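Local coordinates for protein rubber oxygenase (Streptomyces sp., PDB 5O1L) that cleaves double bonds of poly(cis-1,4-isoprene) rubber oxidatively with O2, using a non-covalently bound b-type heme, to give oligo-isoprenoids with keto and aldehyde ends, at residues 73-78 with 92-97; 143-148 with 292-297; 227-232 with 288-293. All coordinates share one frame; numbering follows the deposited sequence.

Interaction 1: residues 73-78 with 92-97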
# COMPACT_ATOMS: atom_id res chain seq x y z
N PRO A 73 22.30 -10.05 10.13
CA PRO A 73 21.69 -11.24 10.80
C PRO A 73 21.37 -11.00 12.30
O PRO A 73 20.28 -11.35 12.76
CB PRO A 73 22.78 -12.33 10.58
CG PRO A 73 23.46 -11.91 9.33
CD PRO A 73 23.52 -10.40 9.36
N ALA A 74 22.26 -10.34 13.00
CA ALA A 74 22.06 -10.00 14.41
C ALA A 74 20.94 -9.00 14.59
O ALA A 74 20.08 -9.20 15.42
CB ALA A 74 23.33 -9.47 15.04
N VAL A 75 20.96 -7.95 13.80
CA VAL A 75 19.87 -6.98 13.81
C VAL A 75 18.55 -7.65 13.53
O VAL A 75 17.58 -7.37 14.24
CB VAL A 75 20.12 -5.82 12.82
CG1 VAL A 75 18.85 -4.95 12.68
CG2 VAL A 75 21.21 -4.94 13.30
N ASN A 76 18.44 -8.54 12.56
CA ASN A 76 17.14 -9.20 12.35
C ASN A 76 16.72 -9.98 13.56
O ASN A 76 15.58 -10.02 13.92
CB ASN A 76 17.12 -10.03 11.10
CG ASN A 76 16.99 -9.17 9.84
OD1 ASN A 76 16.50 -8.01 9.91
ND2 ASN A 76 17.44 -9.71 8.72
N ALA A 77 17.68 -10.69 14.18
CA ALA A 77 17.32 -11.47 15.34
C ALA A 77 16.90 -10.62 16.55
O ALA A 77 16.05 -11.00 17.28
CB ALA A 77 18.52 -12.36 15.71
N LEU A 78 17.51 -9.45 16.70
CA LEU A 78 17.08 -8.49 17.75
C LEU A 78 15.73 -7.91 17.45
O LEU A 78 14.84 -7.89 18.29
CB LEU A 78 18.10 -7.40 17.87
CG LEU A 78 19.39 -7.82 18.53
CD1 LEU A 78 20.48 -6.81 18.21
CD2 LEU A 78 19.11 -8.00 20.03
N GLY A 92 21.10 -4.00 22.70
CA GLY A 92 22.10 -4.64 21.84
C GLY A 92 22.18 -4.22 20.41
O GLY A 92 22.98 -4.72 19.64
N LEU A 93 21.26 -3.34 19.99
CA LEU A 93 21.39 -2.80 18.64
C LEU A 93 22.63 -1.96 18.47
O LEU A 93 23.04 -1.29 19.41
CB LEU A 93 20.16 -1.90 18.37
CG LEU A 93 18.83 -2.63 18.27
CD1 LEU A 93 17.74 -1.56 18.25
CD2 LEU A 93 18.76 -3.51 17.02
N PRO A 94 23.19 -1.92 17.25
CA PRO A 94 24.26 -0.96 16.95
C PRO A 94 23.77 0.45 17.23
O PRO A 94 22.57 0.75 16.99
CB PRO A 94 24.47 -1.06 15.44
CG PRO A 94 23.64 -2.22 14.98
CD PRO A 94 22.74 -2.65 16.05
N GLY A 95 24.63 1.28 17.78
CA GLY A 95 24.22 2.60 18.27
C GLY A 95 23.58 3.52 17.26
O GLY A 95 22.65 4.21 17.62
N ASP A 96 24.12 3.55 16.06
CA ASP A 96 23.57 4.41 15.00
C ASP A 96 22.16 3.97 14.63
O ASP A 96 21.27 4.82 14.45
CB ASP A 96 24.47 4.51 13.75
CG ASP A 96 24.95 3.14 13.17
OD1 ASP A 96 24.63 1.98 13.66
OD2 ASP A 96 25.69 3.23 12.12
N LEU A 97 21.93 2.66 14.56
CA LEU A 97 20.59 2.16 14.27
C LEU A 97 19.68 2.41 15.44
O LEU A 97 18.50 2.81 15.28
CB LEU A 97 20.68 0.68 13.92
CG LEU A 97 19.34 0.05 13.55
CD1 LEU A 97 18.80 0.67 12.27
CD2 LEU A 97 19.48 -1.44 13.35
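Val75 and Leu97 meet tip to tip, Val75 CG1 lying 3.6 Å from Leu97 CD2. With CG1 anti to its backbone N (chi1 170°), Val75 spreads both methyls over the partner: CG2 touches the same Leu97 CD2 and also crosses the Pro94 ring, 3.9 Å from Pro94 CD. One turn further on, Leu78 makes a further apolar contact, its CD1 lying 3.9 Å from Leu93 CD2, while its CB also touches that methyl. These contacts close a helix-loop-helix unit: helix 72-79 is followed by a mostly irregular connection, and helix 95-104 starts right after Pro94, which takes the N-cap position. Helix 59-68 adds Val66 against Val75 and Val62 against Leu97. Polar atoms play a smaller part, and no hydrogen bond crosses between the two segments. Leu78 CD1 sits 3.6 Å from Gly92 O, a van der Waals contact with the backbone. Gly92 has a positive phi (99°) that would jam a CB against the preceding carbonyl and bring it close to Leu78 CD2. Asp96 OD1 takes a weak bond from Leu97 N, and its OD2 forms a salt bridge with Arg69.

Interaction 2: residues 143-148 with 292-297. With HEM (protoporphyrin IX containing Fe), chain C; IMD (imidazole), chain D; IMD (imidazole), chain E.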
# COMPACT_ATOMS: atom_id res chain seq x y z
N THR A 143 1.05 -4.11 -10.34
CA THR A 143 1.75 -4.79 -11.47
C THR A 143 1.76 -3.97 -12.73
O THR A 143 2.52 -4.29 -13.68
CB THR A 143 1.18 -6.22 -11.72
OG1 THR A 143 -0.14 -6.14 -12.32
CG2 THR A 143 1.13 -7.02 -10.47
N ALA A 144 1.03 -2.85 -12.74
CA ALA A 144 1.10 -1.84 -13.78
C ALA A 144 1.90 -0.59 -13.38
O ALA A 144 1.93 0.37 -14.14
CB ALA A 144 -0.28 -1.45 -14.25
N ILE A 145 2.50 -0.58 -12.20
CA ILE A 145 3.40 0.52 -11.77
C ILE A 145 4.83 0.09 -12.01
O ILE A 145 5.35 -0.77 -11.30
CB ILE A 145 3.18 0.86 -10.28
CG1 ILE A 145 1.74 1.32 -10.04
CG2 ILE A 145 4.15 1.99 -9.91
CD1 ILE A 145 1.40 1.51 -8.56
N PRO A 146 5.49 0.62 -13.06
CA PRO A 146 6.73 -0.04 -13.50
C PRO A 146 7.81 -0.06 -12.45
O PRO A 146 8.46 -1.10 -12.23
CB PRO A 146 7.11 0.80 -14.71
CG PRO A 146 5.86 1.24 -15.30
CD PRO A 146 5.01 1.58 -14.06
N ARG A 147 8.00 1.04 -11.71
CA ARG A 147 9.06 1.06 -10.73
C ARG A 147 8.85 0.16 -9.55
O ARG A 147 9.80 -0.43 -9.05
CB ARG A 147 9.30 2.47 -10.24
CG ARG A 147 10.00 3.30 -11.27
CD ARG A 147 10.20 4.69 -10.78
NE ARG A 147 11.07 5.44 -11.73
CZ ARG A 147 11.30 6.74 -11.63
NH1 ARG A 147 10.77 7.45 -10.67
NH2 ARG A 147 12.10 7.33 -12.49
N GLU A 148 7.59 0.04 -9.09
CA GLU A 148 7.32 -0.83 -8.00
C GLU A 148 7.49 -2.27 -8.50
O GLU A 148 8.10 -3.08 -7.79
CB GLU A 148 5.89 -0.54 -7.48
CG GLU A 148 5.55 -1.32 -6.20
CD GLU A 148 4.15 -1.10 -5.71
OE1 GLU A 148 3.53 -0.12 -6.07
OE2 GLU A 148 3.71 -2.04 -4.99
N PRO A 292 -0.87 8.54 -15.41
CA PRO A 292 0.00 8.54 -16.60
C PRO A 292 1.20 7.59 -16.59
O PRO A 292 1.83 7.39 -17.63
CB PRO A 292 0.54 9.98 -16.65
CG PRO A 292 -0.35 10.75 -15.77
CD PRO A 292 -0.71 9.82 -14.67
N ILE A 293 1.55 7.00 -15.46
CA ILE A 293 2.69 6.11 -15.40
C ILE A 293 2.32 4.66 -15.49
O ILE A 293 3.25 3.83 -15.61
CB ILE A 293 3.69 6.40 -14.26
CG1 ILE A 293 3.11 6.22 -12.84
CG2 ILE A 293 4.22 7.82 -14.41
CD1 ILE A 293 2.82 4.83 -12.43
N LEU A 294 1.02 4.33 -15.43
CA LEU A 294 0.59 2.94 -15.45
C LEU A 294 0.95 2.37 -16.84
O LEU A 294 0.68 2.99 -17.85
CB LEU A 294 -0.90 2.75 -15.19
CG LEU A 294 -1.31 3.17 -13.76
CD1 LEU A 294 -2.84 3.09 -13.68
CD2 LEU A 294 -0.70 2.37 -12.66
N ALA A 295 1.62 1.25 -16.81
CA ALA A 295 2.14 0.63 -18.03
C ALA A 295 2.38 -0.82 -17.80
O ALA A 295 2.86 -1.23 -16.77
CB ALA A 295 3.40 1.30 -18.48
N HIS A 296 2.16 -1.63 -18.85
CA HIS A 296 2.58 -2.98 -18.82
C HIS A 296 4.10 -3.06 -18.88
O HIS A 296 4.73 -2.31 -19.64
CB HIS A 296 1.99 -3.69 -20.05
CG HIS A 296 2.35 -5.12 -20.14
ND1 HIS A 296 3.53 -5.54 -20.74
CD2 HIS A 296 1.76 -6.24 -19.64
CE1 HIS A 296 3.61 -6.86 -20.67
NE2 HIS A 296 2.54 -7.30 -20.03
N THR A 297 4.68 -3.99 -18.14
CA THR A 297 6.08 -4.27 -18.22
C THR A 297 6.24 -5.79 -18.22
O THR A 297 5.38 -6.49 -17.69
CB THR A 297 6.90 -3.71 -17.03
OG1 THR A 297 6.37 -4.22 -15.79
CG2 THR A 297 6.91 -2.22 -17.05
CHA HEM C . 9.33 -3.84 1.21
CHB HEM C . 5.43 -1.32 2.21
CHC HEM C . 6.44 1.67 -1.39
CHD HEM C . 9.70 -1.45 -2.95
C1A HEM C . 8.21 -3.34 1.78
C2A HEM C . 7.64 -3.92 2.97
C3A HEM C . 6.52 -3.24 3.23
C4A HEM C . 6.40 -2.22 2.28
CMA HEM C . 5.58 -3.55 4.37
CAA HEM C . 8.17 -5.12 3.80
CBA HEM C . 7.70 -6.44 3.15
CGA HEM C . 7.82 -7.55 4.14
O1A HEM C . 8.97 -7.97 4.27
O2A HEM C . 6.77 -7.95 4.78
C1B HEM C . 5.38 -0.25 1.32
C2B HEM C . 4.36 0.74 1.37
C3B HEM C . 4.61 1.61 0.40
C4B HEM C . 5.80 1.15 -0.30
CMB HEM C . 3.21 0.82 2.35
CAB HEM C . 4.03 2.86 -0.02
CBB HEM C . 2.90 3.53 0.55
C1C HEM C . 7.44 1.08 -2.15
C2C HEM C . 7.82 1.59 -3.46
C3C HEM C . 8.76 0.69 -3.86
C4C HEM C . 8.84 -0.33 -2.84
CMC HEM C . 7.35 2.86 -4.11
CAC HEM C . 9.50 0.69 -5.13
CBC HEM C . 9.58 1.65 -6.13
C1D HEM C . 9.87 -2.37 -1.95
C2D HEM C . 10.87 -3.45 -1.98
C3D HEM C . 10.78 -4.13 -0.84
C4D HEM C . 9.75 -3.45 -0.06
CMD HEM C . 11.72 -3.71 -3.18
CAD HEM C . 11.60 -5.37 -0.43
CBD HEM C . 10.88 -6.59 -0.98
CGD HEM C . 11.70 -7.84 -0.65
O1D HEM C . 11.16 -8.70 0.08
O2D HEM C . 12.87 -8.04 -1.08
NA HEM C . 7.46 -2.27 1.39
NB HEM C . 6.18 0.04 0.29
NC HEM C . 8.03 -0.09 -1.78
ND HEM C . 9.27 -2.36 -0.73
FE HEM C . 7.77 -1.16 -0.21
N1 IMD D . 5.29 -3.05 -2.94
C2 IMD D . 5.78 -1.96 -2.33
N3 IMD D . 6.51 -2.39 -1.33
C4 IMD D . 6.53 -3.75 -1.32
C5 IMD D . 5.73 -4.16 -2.35
N1 IMD E . 1.37 -1.83 -4.10
C2 IMD E . 0.59 -2.74 -3.45
N3 IMD E . -0.68 -2.32 -3.50
C4 IMD E . -0.68 -1.14 -4.18
C5 IMD E . 0.61 -0.83 -4.57
O HOH W 1 4.53 -2.65 -14.78
O HOH W 2 2.64 -5.03 -16.30
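The flat peptide group of Ala144 receives Ala295 N in its carbonyl plane: the N-H reaches Ala144 O at 2.8 Å, nearly straight at 166°. The same oxygen takes a CA-H contact from Leu294 CA at 3.2 Å. The Pro146 ring is touched at three of its atoms: CD lies 3.3 Å from Ile293 O, CG meets Ala295 CB, and CB meets Thr297 CG2, the two side chains crossing at about a right angle. Deeper in, Ile145 works with both branches, CG1 against Leu294 CD2 at 3.7 Å and CG2 against Ile293 CD1. Two waters bridge the two segments, and both bond to Thr143 O; one also bonds to Ala295 O and Thr297 OG1, the other accepts from Thr297 N. Thr297 OG1 in addition caps Gly300 N at the start of helix 298-313. On the heme side of helix 146-154, the extended Glu148 chain presents OE2 to two imidazoles, probably from the crystallisation liquor, at 2.8 Å from N1 of the one whose N3 binds the heme iron and 2.5 Å from N1 of the other. OE2 thus takes two N-H groups at once, which would hold the carboxylate beside the iron-bound imidazole, while backbone polar groups on the other flank are joined directly or through water.

Interaction 3: residues 227-232 with 288-293. With HEM (protoporphyrin IX containing Fe), chain C.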
# COMPACT_ATOMS: atom_id res chain seq x y z
N ILE A 227 7.19 6.58 -3.60
CA ILE A 227 6.39 6.17 -2.45
C ILE A 227 4.99 6.79 -2.58
O ILE A 227 3.97 6.11 -2.35
CB ILE A 227 7.05 6.47 -1.12
CG1 ILE A 227 8.40 5.74 -1.00
CG2 ILE A 227 6.11 6.15 0.06
CD1 ILE A 227 9.17 6.15 0.21
N MET A 228 4.94 8.07 -2.93
CA MET A 228 3.64 8.74 -3.08
C MET A 228 2.78 8.22 -4.22
O MET A 228 1.59 8.13 -4.12
CB MET A 228 3.81 10.26 -3.10
CG MET A 228 4.15 10.79 -1.76
SD MET A 228 3.01 10.35 -0.41
CE MET A 228 1.52 10.84 -1.08
N VAL A 229 3.43 7.80 -5.31
CA VAL A 229 2.69 7.11 -6.36
C VAL A 229 1.98 5.90 -5.83
O VAL A 229 0.78 5.65 -6.07
CB VAL A 229 3.62 6.79 -7.57
CG1 VAL A 229 2.91 5.87 -8.53
CG2 VAL A 229 4.07 8.05 -8.24
N THR A 230 2.71 5.04 -5.14
CA THR A 230 2.19 3.84 -4.52
C THR A 230 1.07 4.23 -3.50
O THR A 230 -0.01 3.60 -3.42
CB THR A 230 3.32 2.98 -3.98
OG1 THR A 230 3.98 2.46 -5.15
CG2 THR A 230 2.74 1.87 -3.16
N TRP A 231 1.32 5.29 -2.72
CA TRP A 231 0.29 5.75 -1.78
C TRP A 231 -1.05 6.08 -2.50
O TRP A 231 -2.13 5.72 -2.02
CB TRP A 231 0.85 7.01 -1.09
CG TRP A 231 0.08 7.55 0.05
CD1 TRP A 231 0.34 7.34 1.39
CD2 TRP A 231 -0.98 8.50 0.05
NE1 TRP A 231 -0.50 8.08 2.19
CE2 TRP A 231 -1.35 8.78 1.39
CE3 TRP A 231 -1.72 9.12 -0.94
CZ2 TRP A 231 -2.31 9.72 1.71
CZ3 TRP A 231 -2.70 10.03 -0.60
CH2 TRP A 231 -3.02 10.30 0.69
N HIS A 232 -0.97 6.71 -3.68
CA HIS A 232 -2.17 7.03 -4.45
C HIS A 232 -2.87 5.78 -4.96
O HIS A 232 -4.09 5.78 -5.07
CB HIS A 232 -1.84 7.96 -5.56
CG HIS A 232 -1.66 9.36 -5.07
ND1 HIS A 232 -2.62 10.08 -4.42
CD2 HIS A 232 -0.57 10.17 -5.10
CE1 HIS A 232 -2.13 11.26 -4.10
NE2 HIS A 232 -0.89 11.35 -4.53
N GLN A 288 -2.31 13.17 -11.94
CA GLN A 288 -1.10 13.58 -12.60
C GLN A 288 0.05 12.63 -12.40
O GLN A 288 0.93 12.50 -13.25
CB GLN A 288 -0.67 14.92 -12.07
CG GLN A 288 0.09 15.75 -13.07
CD GLN A 288 0.37 17.10 -12.46
OE1 GLN A 288 -0.50 17.97 -12.37
NE2 GLN A 288 1.54 17.25 -12.02
N VAL A 289 0.14 11.98 -11.24
CA VAL A 289 1.32 11.18 -10.93
C VAL A 289 1.15 9.69 -10.96
O VAL A 289 2.15 9.01 -11.06
CB VAL A 289 1.97 11.55 -9.60
CG1 VAL A 289 2.21 13.06 -9.50
CG2 VAL A 289 1.16 11.07 -8.43
N LEU A 290 -0.11 9.20 -10.85
CA LEU A 290 -0.32 7.79 -10.94
C LEU A 290 -0.85 7.43 -12.33
O LEU A 290 -0.26 6.59 -13.01
CB LEU A 290 -1.26 7.32 -9.82
CG LEU A 290 -1.73 5.89 -9.86
CD1 LEU A 290 -0.56 4.96 -9.70
CD2 LEU A 290 -2.80 5.61 -8.85
N ASP A 291 -1.95 8.00 -12.71
CA ASP A 291 -2.64 7.57 -13.96
C ASP A 291 -1.69 7.51 -15.18
O ASP A 291 -1.65 6.48 -15.86
CB ASP A 291 -3.89 8.40 -14.25
CG ASP A 291 -4.93 8.28 -13.15
OD1 ASP A 291 -4.74 7.51 -12.18
OD2 ASP A 291 -5.96 9.01 -13.17
N PRO A 292 -0.87 8.54 -15.41
CA PRO A 292 0.00 8.54 -16.60
C PRO A 292 1.20 7.59 -16.59
O PRO A 292 1.83 7.39 -17.63
CB PRO A 292 0.54 9.98 -16.65
CG PRO A 292 -0.35 10.75 -15.77
CD PRO A 292 -0.71 9.82 -14.67
N ILE A 293 1.55 7.00 -15.46
CA ILE A 293 2.69 6.11 -15.40
C ILE A 293 2.32 4.66 -15.49
O ILE A 293 3.25 3.83 -15.61
CB ILE A 293 3.69 6.40 -14.26
CG1 ILE A 293 3.11 6.22 -12.84
CG2 ILE A 293 4.22 7.82 -14.41
CD1 ILE A 293 2.82 4.83 -12.43
CHA HEM C . 9.33 -3.84 1.21
CHB HEM C . 5.43 -1.32 2.21
CHC HEM C . 6.44 1.67 -1.39
CHD HEM C . 9.70 -1.45 -2.95
C1A HEM C . 8.21 -3.34 1.78
C2A HEM C . 7.64 -3.92 2.97
C3A HEM C . 6.52 -3.24 3.23
C4A HEM C . 6.40 -2.22 2.28
CMA HEM C . 5.58 -3.55 4.37
CAA HEM C . 8.17 -5.12 3.80
CBA HEM C . 7.70 -6.44 3.15
CGA HEM C . 7.82 -7.55 4.14
O1A HEM C . 8.97 -7.97 4.27
O2A HEM C . 6.77 -7.95 4.78
C1B HEM C . 5.38 -0.25 1.32
C2B HEM C . 4.36 0.74 1.37
C3B HEM C . 4.61 1.61 0.40
C4B HEM C . 5.80 1.15 -0.30
CMB HEM C . 3.21 0.82 2.35
CAB HEM C . 4.03 2.86 -0.02
CBB HEM C . 2.90 3.53 0.55
C1C HEM C . 7.44 1.08 -2.15
C2C HEM C . 7.82 1.59 -3.46
C3C HEM C . 8.76 0.69 -3.86
C4C HEM C . 8.84 -0.33 -2.84
CMC HEM C . 7.35 2.86 -4.11
CAC HEM C . 9.50 0.69 -5.13
CBC HEM C . 9.58 1.65 -6.13
C1D HEM C . 9.87 -2.37 -1.95
C2D HEM C . 10.87 -3.45 -1.98
C3D HEM C . 10.78 -4.13 -0.84
C4D HEM C . 9.75 -3.45 -0.06
CMD HEM C . 11.72 -3.71 -3.18
CAD HEM C . 11.60 -5.37 -0.43
CBD HEM C . 10.88 -6.59 -0.98
CGD HEM C . 11.70 -7.84 -0.65
O1D HEM C . 11.16 -8.70 0.08
O2D HEM C . 12.87 -8.04 -1.08
NA HEM C . 7.46 -2.27 1.39
NB HEM C . 6.18 0.04 0.29
NC HEM C . 8.03 -0.09 -1.78
ND HEM C . 9.27 -2.36 -0.73
FE HEM C . 7.77 -1.16 -0.21
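Val229 faces Val289 and Leu290 from a turn of helix 224-244 closed by a 2.8 Å bond from Trp231 N to Ile227 O; His232, its N bonded to Met228 O, faces them from the next. Val229 divides its two methyls between partners. CG1, anti to the backbone N (chi1 170°), touches Leu290 CD1 at 3.8 Å and Ile293 CD1 at 4.0 Å; CG2 rests 3.5 Å from Val289 O and also meets Val289 CG2, the two valines crossing obliquely. An alanine in place of Val229 would probably open a gap between helix and loop, since Leu290 CD1, Ile293 CD1 and Val289 would lose the methyls they pack on. His232 comes next along the same side: its CD2 lies 3.9 Å from Val289 CG2, and Leu290 CD2 fits beside its carbonyl carbon and CB. The imidazole is fixed at both nitrogens, ND1 by Thr236 OG1 and NE2 by Gln285 OE1 of helix 279-289, which adds a polar tie to the apolar contact. Trp231 CE3 lies 3.7 Å above one face of the His232 ring, offset toward its rim. The Trp231 ring in turn packs edge-to-face with Trp261. Beyond the end of helix 279-289, the 288-293 chain turns into a 3-10 segment, with Ile293 N bonded to Leu290 O. On the other side of helix 224-244 lies the heme: Thr230 CG2 is 3.5 Å from heme CAB, with Ile227 CG2 touching the same vinyl. A helix lining the heme on one side and packed against further helices and a loop on the other is consistent with the all-helical heme-binding catalytic domain of this family, placed in the globin clan.

Overall arrangement
Interactions 2 and 3 are neighbours, centres 10 Å apart, and share Pro292 and Ile293, in the chain between helix 279-289 and helix 298-313; Ile293 touches both Val229 and Ile145. They also meet through Ile145 CD1, 4.1 Å from Leu290 CD1, and a probable hydrogen bond of 2.8 Å between Glu148 OE1 and Thr230 OG1. That bond links two heme-pocket residues, so Glu148 OE1 is probably held by helix 224-244 while OE2 faces the imidazoles. Ile145 and Val229 lie about 12 Å, side chain to side chain, from His198, the inferred axial ligand. Interaction 1 stands apart, its centre 35 Å from that of interaction 2, yet the Val75 side chain is about 13 Å from the heme.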